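Long-range contacts in tyrosine specific protein phosphatase (PDB 4AZ1), which probably removes phosphate from phosphotyrosine residues of proteins, as a Trypanosoma cruzi member of the classical protein tyrosine phosphatase family: residues M107-K112 against D180-K185; K111-V116 against P221-C226; L151-D156 against L174-A179. One frame throughout, in Å; residues are numbered along the deposited sequence.

Interaction 1 (M107-K112 against D180-K185); sequences MLYEKK and DEPPHK
Y109 and K112, at the C-terminal end of helix 101-110, meet E181 and P182 in the connection between strands 169-177 and 184-191 of a beta hairpin, and H184, which starts the second strand. The helix closes with a Schellman motif, K112 being the residue of positive phi.

Among the polar contacts, the tyrosine hydroxyl makes the direct hydrogen bond between the segments. CG of Y109 stands anti to the backbone N (chi1 -176°), and the phenol donates from OH to the carbonyl O of P182 at 2.6 Å, tilted out of the carbonyl plane. In the plane of the same ring, at its edge, lies OE1 of E181, 3.7 Å from CE2 of Y109. K112 folds back over its own helix end: NZ donates to the carbonyl O of Y109 at 3.0 Å and sits above one face of the Y109 ring, toward the rim, a cation-pi contact. A water that donates to P183 O and accepts a weak bond from K112 NZ links the lysine to the turn.

The nonpolar contacts centre on H184. Its CB passes 3.9 Å from CD1 of Y109, the two side chains running past each other in opposite directions. The imidazole, whose NE2 is hydrogen-bonded to I113 O just beyond the helix, is met over one face by the K112 backbone in a CH-pi contact: CA of K112 lies 3.7 Å from the centroid of the H184 ring, 29° off its normal.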
ATOM      1  N   MET A 107      -4.274   7.318  -7.083  1.00 45.30           N
ATOM      2  CA  MET A 107      -4.580   8.729  -7.269  1.00 42.76           C
ATOM      3  C   MET A 107      -3.654   9.327  -8.312  1.00 38.20           C
ATOM      4  O   MET A 107      -4.123   9.976  -9.244  1.00 41.13           O
ATOM      5  CB  MET A 107      -4.447   9.497  -5.950  1.00 40.81           C
ATOM      6  CG  MET A 107      -4.775  10.986  -6.061  1.00 43.78           C
ATOM      7  SD  MET A 107      -3.341  12.012  -6.511  1.00 46.72           S
ATOM      8  CE  MET A 107      -2.180  11.492  -5.232  1.00 46.19           C
ATOM      9  N   LEU A 108      -2.346   9.101  -8.157  1.00 33.66           N
ATOM     10  CA  LEU A 108      -1.369   9.629  -9.103  1.00 37.83           C
ATOM     11  C   LEU A 108      -1.723   9.171 -10.502  1.00 43.86           C
ATOM     12  O   LEU A 108      -1.629   9.937 -11.470  1.00 42.69           O
ATOM     13  CB  LEU A 108       0.032   9.125  -8.771  1.00 40.15           C
ATOM     14  CG  LEU A 108       0.654   9.638  -7.485  1.00 40.94           C
ATOM     15  CD1 LEU A 108       2.068   9.086  -7.351  1.00 30.35           C
ATOM     16  CD2 LEU A 108       0.647  11.169  -7.532  1.00 37.14           C
ATOM     17  N   TYR A 109      -2.148   7.915 -10.594  1.00 46.95           N
ATOM     18  CA  TYR A 109      -2.415   7.298 -11.876  1.00 38.28           C
ATOM     19  C   TYR A 109      -3.700   7.811 -12.510  1.00 43.27           C
ATOM     20  O   TYR A 109      -3.704   8.198 -13.677  1.00 46.40           O
ATOM     21  CB  TYR A 109      -2.474   5.774 -11.740  1.00 39.03           C
ATOM     22  CG  TYR A 109      -2.664   5.097 -13.070  1.00 46.09           C
ATOM     23  CD1 TYR A 109      -1.584   4.895 -13.928  1.00 43.76           C
ATOM     24  CD2 TYR A 109      -3.924   4.685 -13.489  1.00 54.06           C
ATOM     25  CE1 TYR A 109      -1.757   4.291 -15.162  1.00 55.93           C
ATOM     26  CE2 TYR A 109      -4.104   4.074 -14.726  1.00 61.09           C
ATOM     27  CZ  TYR A 109      -3.016   3.880 -15.551  1.00 64.61           C
ATOM     28  OH  TYR A 109      -3.188   3.279 -16.777  1.00 74.35           O
ATOM     29  N   GLU A 110      -4.795   7.772 -11.760  1.00 44.01           N
ATOM     30  CA  GLU A 110      -6.091   8.196 -12.288  1.00 48.56           C
ATOM     31  C   GLU A 110      -6.121   9.699 -12.602  1.00 51.59           C
ATOM     32  O   GLU A 110      -6.730  10.120 -13.590  1.00 56.77           O
ATOM     33  CB  GLU A 110      -7.217   7.840 -11.306  1.00 57.32           C
ATOM     34  CG  GLU A 110      -8.626   8.035 -11.878  1.00 80.31           C
ATOM     35  CD  GLU A 110      -9.531   8.832 -10.953  1.00 95.12           C
ATOM     36  OE1 GLU A 110      -9.316   8.786  -9.723  1.00 97.57           O
ATOM     37  OE2 GLU A 110     -10.453   9.511 -11.459  1.00101.11           O
ATOM     38  N   LYS A 111      -5.458  10.498 -11.765  1.00 48.43           N
ATOM     39  CA  LYS A 111      -5.441  11.946 -11.952  1.00 55.51           C
ATOM     40  C   LYS A 111      -4.343  12.410 -12.905  1.00 53.94           C
ATOM     41  O   LYS A 111      -4.280  13.597 -13.235  1.00 49.17           O
ATOM     42  CB  LYS A 111      -5.317  12.673 -10.604  1.00 43.38           C
ATOM     43  CG  LYS A 111      -6.564  12.561  -9.754  1.00 43.23           C
ATOM     44  CD  LYS A 111      -7.757  13.123 -10.508  1.00 49.43           C
ATOM     45  CE  LYS A 111      -9.057  12.895  -9.755  1.00 62.28           C
ATOM     46  NZ  LYS A 111     -10.204  13.656 -10.374  1.00 69.01           N
ATOM     47  N   LYS A 112      -3.495  11.477 -13.344  1.00 46.42           N
ATOM     48  CA  LYS A 112      -2.420  11.788 -14.292  1.00 48.87           C
ATOM     49  C   LYS A 112      -1.481  12.854 -13.716  1.00 41.43           C
ATOM     50  O   LYS A 112      -1.067  13.788 -14.409  1.00 47.17           O
ATOM     51  CB  LYS A 112      -2.981  12.251 -15.654  1.00 51.11           C
ATOM     52  CG  LYS A 112      -4.008  11.301 -16.286  1.00 55.94           C
ATOM     53  CD  LYS A 112      -3.464   9.884 -16.409  1.00 59.71           C
ATOM     54  CE  LYS A 112      -4.577   8.876 -16.731  1.00 68.33           C
ATOM     55  NZ  LYS A 112      -4.139   7.465 -16.503  1.00 58.63           N
ATOM     56  N   ASP A 180      -3.461  -3.845 -18.784  1.00 64.07           N
ATOM     57  CA  ASP A 180      -4.344  -3.528 -19.908  1.00 71.93           C
ATOM     58  C   ASP A 180      -4.773  -2.054 -19.960  1.00 73.76           C
ATOM     59  O   ASP A 180      -5.812  -1.722 -20.538  1.00 77.42           O
ATOM     60  CB  ASP A 180      -5.563  -4.462 -19.929  1.00 90.12           C
ATOM     61  CG  ASP A 180      -5.178  -5.932 -19.827  1.00103.19           C
ATOM     62  OD1 ASP A 180      -4.087  -6.304 -20.314  1.00104.61           O
ATOM     63  OD2 ASP A 180      -5.965  -6.716 -19.252  1.00108.22           O
ATOM     64  N   GLU A 181      -3.970  -1.176 -19.362  1.00 58.87           N
ATOM     65  CA  GLU A 181      -4.206   0.258 -19.459  1.00 64.96           C
ATOM     66  C   GLU A 181      -2.912   0.984 -19.830  1.00 60.63           C
ATOM     67  O   GLU A 181      -1.823   0.464 -19.595  1.00 55.58           O
ATOM     68  CB  GLU A 181      -4.800   0.810 -18.152  1.00 69.49           C
ATOM     69  CG  GLU A 181      -6.206   0.302 -17.848  1.00 80.53           C
ATOM     70  CD  GLU A 181      -6.912   1.118 -16.777  1.00 89.41           C
ATOM     71  OE1 GLU A 181      -6.703   2.351 -16.723  1.00 85.67           O
ATOM     72  OE2 GLU A 181      -7.679   0.525 -15.989  1.00 97.23           O
ATOM     73  N   PRO A 182      -3.024   2.179 -20.435  1.00 63.59           N
ATOM     74  CA  PRO A 182      -1.797   2.873 -20.843  1.00 60.36           C
ATOM     75  C   PRO A 182      -0.955   3.333 -19.652  1.00 55.36           C
ATOM     76  O   PRO A 182      -1.508   3.776 -18.638  1.00 56.49           O
ATOM     77  CB  PRO A 182      -2.317   4.073 -21.645  1.00 70.95           C
ATOM     78  CG  PRO A 182      -3.738   4.245 -21.219  1.00 75.75           C
ATOM     79  CD  PRO A 182      -4.235   2.867 -20.915  1.00 71.46           C
ATOM     80  N   PRO A 183       0.377   3.197 -19.765  1.00 47.23           N
ATOM     81  CA  PRO A 183       1.293   3.631 -18.704  1.00 50.23           C
ATOM     82  C   PRO A 183       1.242   5.143 -18.485  1.00 50.77           C
ATOM     83  O   PRO A 183       0.883   5.887 -19.400  1.00 55.65           O
ATOM     84  CB  PRO A 183       2.676   3.210 -19.221  1.00 52.23           C
ATOM     85  CG  PRO A 183       2.505   2.980 -20.713  1.00 62.51           C
ATOM     86  CD  PRO A 183       1.077   2.573 -20.910  1.00 59.06           C
ATOM     87  N   HIS A 184       1.578   5.585 -17.278  1.00 44.69           N
ATOM     88  CA  HIS A 184       1.639   7.007 -16.977  1.00 39.55           C
ATOM     89  C   HIS A 184       2.990   7.358 -16.366  1.00 48.99           C
ATOM     90  O   HIS A 184       3.363   6.823 -15.309  1.00 46.89           O
ATOM     91  CB  HIS A 184       0.512   7.428 -16.025  1.00 43.93           C
ATOM     92  CG  HIS A 184       0.636   8.842 -15.533  1.00 45.88           C
ATOM     93  ND1 HIS A 184       0.383   9.936 -16.336  1.00 51.42           N
ATOM     94  CD2 HIS A 184       0.998   9.341 -14.328  1.00 42.68           C
ATOM     95  CE1 HIS A 184       0.582  11.044 -15.646  1.00 50.72           C
ATOM     96  NE2 HIS A 184       0.954  10.715 -14.424  1.00 45.65           N
ATOM     97  N   LYS A 185       3.720   8.251 -17.030  1.00 42.00           N
ATOM     98  CA  LYS A 185       5.014   8.715 -16.538  1.00 41.10           C
ATOM     99  C   LYS A 185       4.832   9.889 -15.588  1.00 43.34           C
ATOM    100  O   LYS A 185       3.957  10.729 -15.790  1.00 46.58           O
ATOM    101  CB  LYS A 185       5.902   9.150 -17.701  1.00 45.90           C
ATOM    102  CG  LYS A 185       6.259   8.023 -18.657  1.00 44.96           C
ATOM    103  CD  LYS A 185       7.193   8.504 -19.752  1.00 57.46           C
ATOM    104  CE  LYS A 185       7.630   7.340 -20.628  1.00 65.42           C
ATOM    105  NZ  LYS A 185       8.625   7.763 -21.647  1.00 76.34           N
TER
HETATM  106  O   HOH W   1      -1.763   7.501 -18.832  1.00 63.28           O

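Interaction 2 (K111-V116 against P221-C226); sequences KKISLV and PVVVHC
I113 and L115 carry the chain from helix 101-110 into strand 115-118, which pairs in parallel with strand 222-225 at the centre of the phosphatase's mixed sheet. CB of I113 sends out two branches. CG2 meets CG2 of V223 at 3.7 Å, and CG1 passes the same V223 methyl at 4.1 Å. Chi2 of -56° then puts CD1 against P221, just ahead of strand 222-225, 3.4 Å from O of P221 and 3.8 Å from CD of its ring. The I113 side chain crosses those of P221 and V223 at about a right angle, while M107 and L108 of helix 101-110 touch it as well.

Further along, the neighbours lie side by side. CD2 of L115 packs 4.0 Å from CG1 of V222, and V116 and V223 point the same way, toward the helix. A single direct hydrogen bond joins the two segments: N of V223 donates to O of L115 at 3.0 Å. Before it, a water bridges the two segments, accepting from L115 N and donating to P221 O.

H225 belongs to the HC that opens the family's phosphate-binding loop. Its NE2 is hydrogen-bonded to Y133 OH; CG1 of V116 nears the ring edge, and ND1 donates in the ring plane to a lone pair of C226 O at 3.1 Å.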
ATOM      1  N   LYS A 111      -5.458  10.498 -11.765  1.00 48.43           N
ATOM      2  CA  LYS A 111      -5.441  11.946 -11.952  1.00 55.51           C
ATOM      3  C   LYS A 111      -4.343  12.410 -12.905  1.00 53.94           C
ATOM      4  O   LYS A 111      -4.280  13.597 -13.235  1.00 49.17           O
ATOM      5  CB  LYS A 111      -5.317  12.673 -10.604  1.00 43.38           C
ATOM      6  CG  LYS A 111      -6.564  12.561  -9.754  1.00 43.23           C
ATOM      7  CD  LYS A 111      -7.757  13.123 -10.508  1.00 49.43           C
ATOM      8  CE  LYS A 111      -9.057  12.895  -9.755  1.00 62.28           C
ATOM      9  NZ  LYS A 111     -10.204  13.656 -10.374  1.00 69.01           N
ATOM     10  N   LYS A 112      -3.495  11.477 -13.344  1.00 46.42           N
ATOM     11  CA  LYS A 112      -2.420  11.788 -14.292  1.00 48.87           C
ATOM     12  C   LYS A 112      -1.481  12.854 -13.716  1.00 41.43           C
ATOM     13  O   LYS A 112      -1.067  13.788 -14.409  1.00 47.17           O
ATOM     14  CB  LYS A 112      -2.981  12.251 -15.654  1.00 51.11           C
ATOM     15  CG  LYS A 112      -4.008  11.301 -16.286  1.00 55.94           C
ATOM     16  CD  LYS A 112      -3.464   9.884 -16.409  1.00 59.71           C
ATOM     17  CE  LYS A 112      -4.577   8.876 -16.731  1.00 68.33           C
ATOM     18  NZ  LYS A 112      -4.139   7.465 -16.503  1.00 58.63           N
ATOM     19  N   ILE A 113      -1.151  12.711 -12.441  1.00 43.50           N
ATOM     20  CA  ILE A 113      -0.267  13.663 -11.787  1.00 43.12           C
ATOM     21  C   ILE A 113       1.116  13.609 -12.443  1.00 49.41           C
ATOM     22  O   ILE A 113       1.655  12.523 -12.689  1.00 40.61           O
ATOM     23  CB  ILE A 113      -0.192  13.388 -10.280  1.00 43.01           C
ATOM     24  CG1 ILE A 113      -1.574  13.595  -9.648  1.00 39.08           C
ATOM     25  CG2 ILE A 113       0.861  14.267  -9.617  1.00 34.80           C
ATOM     26  CD1 ILE A 113      -2.171  14.988  -9.901  1.00 37.99           C
ATOM     27  N   SER A 114       1.678  14.775 -12.755  1.00 39.33           N
ATOM     28  CA  SER A 114       2.953  14.821 -13.468  1.00 37.29           C
ATOM     29  C   SER A 114       4.157  15.051 -12.537  1.00 41.36           C
ATOM     30  O   SER A 114       5.285  14.663 -12.865  1.00 40.67           O
ATOM     31  CB  SER A 114       2.885  15.846 -14.615  1.00 49.56           C
ATOM     32  OG  SER A 114       4.164  16.347 -14.958  1.00 59.85           O
ATOM     33  N   LEU A 115       3.918  15.642 -11.365  1.00 36.53           N
ATOM     34  CA  LEU A 115       5.022  16.007 -10.482  1.00 37.20           C
ATOM     35  C   LEU A 115       4.659  15.827  -9.013  1.00 39.32           C
ATOM     36  O   LEU A 115       3.656  16.365  -8.521  1.00 34.20           O
ATOM     37  CB  LEU A 115       5.487  17.455 -10.738  1.00 43.14           C
ATOM     38  CG  LEU A 115       6.540  18.030  -9.779  1.00 39.85           C
ATOM     39  CD1 LEU A 115       7.838  17.229  -9.856  1.00 34.82           C
ATOM     40  CD2 LEU A 115       6.816  19.507 -10.065  1.00 30.60           C
ATOM     41  N   VAL A 116       5.491  15.054  -8.329  1.00 38.18           N
ATOM     42  CA  VAL A 116       5.356  14.816  -6.909  1.00 35.52           C
ATOM     43  C   VAL A 116       6.598  15.350  -6.228  1.00 34.63           C
ATOM     44  O   VAL A 116       7.724  14.991  -6.604  1.00 34.35           O
ATOM     45  CB  VAL A 116       5.271  13.304  -6.606  1.00 30.00           C
ATOM     46  CG1 VAL A 116       5.391  13.069  -5.084  1.00 35.63           C
ATOM     47  CG2 VAL A 116       3.956  12.747  -7.143  1.00 30.01           C
ATOM     48  N   PRO A 221      -2.646  19.269 -10.878  1.00 47.64           N
ATOM     49  CA  PRO A 221      -2.026  19.849  -9.683  1.00 41.41           C
ATOM     50  C   PRO A 221      -0.694  19.165  -9.385  1.00 44.40           C
ATOM     51  O   PRO A 221      -0.498  17.991  -9.733  1.00 45.61           O
ATOM     52  CB  PRO A 221      -3.017  19.515  -8.564  1.00 42.23           C
ATOM     53  CG  PRO A 221      -4.193  18.826  -9.221  1.00 46.60           C
ATOM     54  CD  PRO A 221      -3.738  18.336 -10.546  1.00 41.45           C
ATOM     55  N   VAL A 222       0.216  19.898  -8.756  1.00 41.89           N
ATOM     56  CA  VAL A 222       1.463  19.319  -8.272  1.00 41.42           C
ATOM     57  C   VAL A 222       1.234  18.726  -6.880  1.00 38.69           C
ATOM     58  O   VAL A 222       0.731  19.412  -5.989  1.00 40.14           O
ATOM     59  CB  VAL A 222       2.551  20.391  -8.160  1.00 36.49           C
ATOM     60  CG1 VAL A 222       3.776  19.825  -7.448  1.00 31.22           C
ATOM     61  CG2 VAL A 222       2.899  20.930  -9.548  1.00 40.13           C
ATOM     62  N   VAL A 223       1.588  17.460  -6.685  1.00 33.78           N
ATOM     63  CA  VAL A 223       1.455  16.848  -5.365  1.00 36.32           C
ATOM     64  C   VAL A 223       2.674  17.174  -4.496  1.00 36.58           C
ATOM     65  O   VAL A 223       3.815  16.999  -4.929  1.00 32.33           O
ATOM     66  CB  VAL A 223       1.269  15.321  -5.453  1.00 40.91           C
ATOM     67  CG1 VAL A 223       1.410  14.670  -4.059  1.00 35.70           C
ATOM     68  CG2 VAL A 223      -0.086  14.980  -6.072  1.00 38.88           C
ATOM     69  N   VAL A 224       2.430  17.653  -3.274  1.00 31.96           N
ATOM     70  CA  VAL A 224       3.508  17.969  -2.332  1.00 31.41           C
ATOM     71  C   VAL A 224       3.243  17.319  -0.973  1.00 31.79           C
ATOM     72  O   VAL A 224       2.163  17.489  -0.407  1.00 29.89           O
ATOM     73  CB  VAL A 224       3.626  19.492  -2.117  1.00 36.95           C
ATOM     74  CG1 VAL A 224       4.857  19.817  -1.273  1.00 26.95           C
ATOM     75  CG2 VAL A 224       3.683  20.207  -3.443  1.00 34.86           C
ATOM     76  N   HIS A 225       4.211  16.575  -0.445  1.00 26.66           N
ATOM     77  CA  HIS A 225       4.022  16.007   0.887  1.00 34.95           C
ATOM     78  C   HIS A 225       5.299  16.052   1.698  1.00 30.20           C
ATOM     79  O   HIS A 225       6.391  16.016   1.144  1.00 26.51           O
ATOM     80  CB  HIS A 225       3.494  14.562   0.824  1.00 25.01           C
ATOM     81  CG  HIS A 225       4.494  13.564   0.343  1.00 30.82           C
ATOM     82  ND1 HIS A 225       5.261  12.803   1.199  1.00 28.37           N
ATOM     83  CD2 HIS A 225       4.838  13.179  -0.916  1.00 31.41           C
ATOM     84  CE1 HIS A 225       6.032  11.988   0.493  1.00 28.22           C
ATOM     85  NE2 HIS A 225       5.800  12.205  -0.791  1.00 33.12           N
ATOM     86  N   CYS A 226       5.146  16.171   3.014  1.00 31.18           N
ATOM     87  CA  CYS A 226       6.250  15.948   3.935  1.00 37.67           C
ATOM     88  C   CYS A 226       5.857  14.730   4.748  1.00 35.29           C
ATOM     89  O   CYS A 226       5.583  13.687   4.156  1.00 39.92           O
ATOM     90  CB  CYS A 226       6.518  17.174   4.802  1.00 37.40           C
ATOM     91  SG  CYS A 226       5.053  17.998   5.454  1.00 28.86           S
TER
HETATM   92  O   HOH W   2       1.696  17.414 -11.630  1.00 42.86           O

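Interaction 3 (L151-D156 against L174-A179); sequences LTISED and LILQRA
Chi1 of -67° sets CG of L151 anti to its carbonyl carbon, facing R178, whose chain bends at chi3 (88°), turning NE out of the extended line. The leucine thereby lies over one face of the guanidinium, its CG 3.8 Å above the plane and offset toward the rim; both methyls, CD1 and CD2, approach NH1 of R178. Y109 of helix 101-110 touches both side chains, so the pair packs against the end of the helix.

I153 and L176 share one face of the sheet. CD2 of L176 lies against CB of I153 at 3.7 Å, and CD1 of I153 extends to CD1 of its neighbour L174 at 4.0 Å. F186 of strand 184-191 adjoins I153, L174 and L176 and continues the apolar layer.

T152, S154, I175 and Q177 project from the other face. F127 of the second subunit packs on T152 and Q177. The hydroxyl of S154 is hydrogen-bonded to OG of S142, and a water 2.6 Å from S154 OG donates to I175 O. Near the end of the pairing, CD1 of I175 comes 4.0 Å from CG of D156. Another water donates to both D156 OD2 and L174 O, while OD1 of D156 accepts from G158 N.

Two reciprocal pairs of backbone bonds hold the strands. T152 N to Q177 O is 2.8 Å, and Q177 N returns to T152 O; S154 and I175 exchange bonds in the same way. Between them I153 faces L176 as a non-hydrogen-bonded pair. The alternation is that of antiparallel strands, here the consecutive strands 151-164 and 169-177 of a beta hairpin in the outer part of the phosphatase sheet.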
ATOM      1  N   LEU A 151      -1.323  -1.956  -8.996  1.00 41.44           N
ATOM      2  CA  LEU A 151      -0.529  -1.047  -9.817  1.00 43.29           C
ATOM      3  C   LEU A 151       0.923  -1.480  -9.745  1.00 44.34           C
ATOM      4  O   LEU A 151       1.371  -2.057  -8.744  1.00 42.78           O
ATOM      5  CB  LEU A 151      -0.650   0.403  -9.341  1.00 44.30           C
ATOM      6  CG  LEU A 151      -1.992   1.135  -9.462  1.00 57.44           C
ATOM      7  CD1 LEU A 151      -2.642   1.348  -8.097  1.00 66.79           C
ATOM      8  CD2 LEU A 151      -1.809   2.469 -10.169  1.00 51.66           C
ATOM      9  N   THR A 152       1.657  -1.216 -10.814  1.00 39.05           N
ATOM     10  CA  THR A 152       3.089  -1.434 -10.809  1.00 36.88           C
ATOM     11  C   THR A 152       3.725  -0.069 -11.000  1.00 43.12           C
ATOM     12  O   THR A 152       3.224   0.753 -11.775  1.00 48.12           O
ATOM     13  CB  THR A 152       3.499  -2.395 -11.929  1.00 40.45           C
ATOM     14  OG1 THR A 152       2.926  -3.687 -11.678  1.00 52.17           O
ATOM     15  CG2 THR A 152       5.024  -2.522 -12.028  1.00 39.31           C
ATOM     16  N   ILE A 153       4.799   0.200 -10.270  1.00 41.03           N
ATOM     17  CA  ILE A 153       5.561   1.429 -10.482  1.00 32.24           C
ATOM     18  C   ILE A 153       7.024   1.064 -10.792  1.00 42.16           C
ATOM     19  O   ILE A 153       7.618   0.194 -10.134  1.00 36.18           O
ATOM     20  CB  ILE A 153       5.380   2.419  -9.294  1.00 37.36           C
ATOM     21  CG1 ILE A 153       6.211   3.693  -9.490  1.00 30.10           C
ATOM     22  CG2 ILE A 153       5.702   1.760  -7.988  1.00 40.36           C
ATOM     23  CD1 ILE A 153       5.948   4.751  -8.380  1.00 35.07           C
ATOM     24  N   SER A 154       7.587   1.691 -11.824  1.00 36.42           N
ATOM     25  CA  SER A 154       8.879   1.261 -12.346  1.00 32.18           C
ATOM     26  C   SER A 154       9.791   2.441 -12.572  1.00 32.62           C
ATOM     27  O   SER A 154       9.330   3.575 -12.754  1.00 38.47           O
ATOM     28  CB  SER A 154       8.719   0.534 -13.688  1.00 39.98           C
ATOM     29  OG  SER A 154       7.671  -0.407 -13.650  1.00 54.91           O
ATOM     30  N   GLU A 155      11.091   2.172 -12.589  1.00 39.84           N
ATOM     31  CA  GLU A 155      12.059   3.181 -12.970  1.00 49.38           C
ATOM     32  C   GLU A 155      11.970   3.364 -14.485  1.00 43.40           C
ATOM     33  O   GLU A 155      11.892   2.386 -15.214  1.00 41.78           O
ATOM     34  CB  GLU A 155      13.470   2.757 -12.554  1.00 54.56           C
ATOM     35  CG  GLU A 155      14.538   3.788 -12.921  1.00 69.86           C
ATOM     36  CD  GLU A 155      15.854   3.587 -12.189  1.00 71.91           C
ATOM     37  OE1 GLU A 155      16.008   2.544 -11.500  1.00 75.06           O
ATOM     38  OE2 GLU A 155      16.730   4.483 -12.310  1.00 55.01           O
ATOM     39  N   ASP A 156      11.939   4.609 -14.950  1.00 42.18           N
ATOM     40  CA  ASP A 156      11.890   4.875 -16.387  1.00 44.92           C
ATOM     41  C   ASP A 156      13.166   4.344 -17.039  1.00 48.13           C
ATOM     42  O   ASP A 156      14.266   4.799 -16.710  1.00 46.46           O
ATOM     43  CB  ASP A 156      11.717   6.379 -16.643  1.00 57.13           C
ATOM     44  CG  ASP A 156      11.396   6.708 -18.105  1.00 64.13           C
ATOM     45  OD1 ASP A 156      11.988   6.087 -19.029  1.00 53.81           O
ATOM     46  OD2 ASP A 156      10.550   7.608 -18.322  1.00 68.19           O
ATOM     47  N   LEU A 174       9.575   8.002 -13.134  1.00 39.12           N
ATOM     48  CA  LEU A 174       8.838   6.798 -12.807  1.00 39.43           C
ATOM     49  C   LEU A 174       7.731   6.519 -13.821  1.00 39.66           C
ATOM     50  O   LEU A 174       7.259   7.422 -14.527  1.00 43.91           O
ATOM     51  CB  LEU A 174       8.263   6.933 -11.384  1.00 34.74           C
ATOM     52  CG  LEU A 174       9.326   7.045 -10.281  1.00 37.61           C
ATOM     53  CD1 LEU A 174       8.737   7.542  -8.961  1.00 34.23           C
ATOM     54  CD2 LEU A 174      10.033   5.693 -10.075  1.00 43.39           C
ATOM     55  N   ILE A 175       7.338   5.256 -13.908  1.00 39.42           N
ATOM     56  CA  ILE A 175       6.224   4.870 -14.760  1.00 38.96           C
ATOM     57  C   ILE A 175       5.210   4.075 -13.945  1.00 36.75           C
ATOM     58  O   ILE A 175       5.543   3.026 -13.373  1.00 40.71           O
ATOM     59  CB  ILE A 175       6.709   4.051 -15.989  1.00 37.24           C
ATOM     60  CG1 ILE A 175       7.713   4.870 -16.814  1.00 42.88           C
ATOM     61  CG2 ILE A 175       5.539   3.657 -16.857  1.00 42.38           C
ATOM     62  CD1 ILE A 175       8.287   4.119 -18.033  1.00 45.76           C
ATOM     63  N   LEU A 176       3.984   4.586 -13.862  1.00 34.72           N
ATOM     64  CA  LEU A 176       2.896   3.864 -13.207  1.00 37.95           C
ATOM     65  C   LEU A 176       2.093   3.120 -14.250  1.00 51.19           C
ATOM     66  O   LEU A 176       1.768   3.686 -15.307  1.00 46.24           O
ATOM     67  CB  LEU A 176       1.979   4.833 -12.463  1.00 44.37           C
ATOM     68  CG  LEU A 176       2.359   5.122 -11.017  1.00 48.63           C
ATOM     69  CD1 LEU A 176       1.555   6.299 -10.464  1.00 42.64           C
ATOM     70  CD2 LEU A 176       2.116   3.874 -10.198  1.00 50.29           C
ATOM     71  N   GLN A 177       1.771   1.855 -13.968  1.00 44.04           N
ATOM     72  CA  GLN A 177       0.956   1.084 -14.889  1.00 47.57           C
ATOM     73  C   GLN A 177      -0.056   0.165 -14.188  1.00 55.27           C
ATOM     74  O   GLN A 177       0.245  -0.422 -13.141  1.00 51.02           O
ATOM     75  CB  GLN A 177       1.846   0.262 -15.826  1.00 50.49           C
ATOM     76  CG  GLN A 177       1.139  -0.120 -17.125  1.00 66.56           C
ATOM     77  CD  GLN A 177       2.029  -0.914 -18.073  1.00 78.73           C
ATOM     78  OE1 GLN A 177       3.219  -1.112 -17.809  1.00 85.71           O
ATOM     79  NE2 GLN A 177       1.453  -1.375 -19.179  1.00 73.53           N
ATOM     80  N   ARG A 178      -1.256   0.068 -14.769  1.00 49.38           N
ATOM     81  CA  ARG A 178      -2.237  -0.960 -14.416  1.00 55.90           C
ATOM     82  C   ARG A 178      -2.321  -1.888 -15.611  1.00 59.78           C
ATOM     83  O   ARG A 178      -2.092  -1.457 -16.743  1.00 63.77           O
ATOM     84  CB  ARG A 178      -3.634  -0.374 -14.175  1.00 54.46           C
ATOM     85  CG  ARG A 178      -3.707   0.814 -13.230  1.00 62.44           C
ATOM     86  CD  ARG A 178      -5.161   1.187 -12.931  1.00 68.52           C
ATOM     87  NE  ARG A 178      -5.685   0.444 -11.788  1.00 74.23           N
ATOM     88  CZ  ARG A 178      -5.823   0.954 -10.569  1.00 75.38           C
ATOM     89  NH1 ARG A 178      -5.496   2.215 -10.329  1.00 75.01           N
ATOM     90  NH2 ARG A 178      -6.298   0.206  -9.587  1.00 84.67           N
ATOM     91  N   ALA A 179      -2.659  -3.151 -15.379  1.00 65.06           N
ATOM     92  CA  ALA A 179      -2.758  -4.107 -16.481  1.00 66.75           C
ATOM     93  C   ALA A 179      -3.817  -3.703 -17.507  1.00 65.43           C
ATOM     94  O   ALA A 179      -4.916  -3.267 -17.145  1.00 66.71           O
ATOM     95  CB  ALA A 179      -3.027  -5.506 -15.959  1.00 71.83           C
TER
HETATM   96  O   HOH W   3       5.286   0.534 -14.281  1.00 49.44           O
HETATM   97  O   HOH W   4       9.300   9.073 -16.019  1.00 44.89           O

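All three contacts reach one mixed sheet. Interactions 1 and 2 share K111 and K112 and have centres about 13 Å apart; they are tied directly by L108 O and I113 N at 3.0 Å, a probable hydrogen bond. Interaction 3 lies about 8 Å from interaction 1, centre to centre: H184 O and L176 N, 2.7 Å apart, probably join their neighbouring strands, and CE2 of Y109 packs on CD of R178. Interactions 2 and 3 do not touch, their nearest atoms being about 7 Å apart. Interaction 2 leads toward the probable active site: its strand runs into C226, the next residue, and a formic acid, probably from the crystallisation liquor, sits about 6 Å from the H225 side chain.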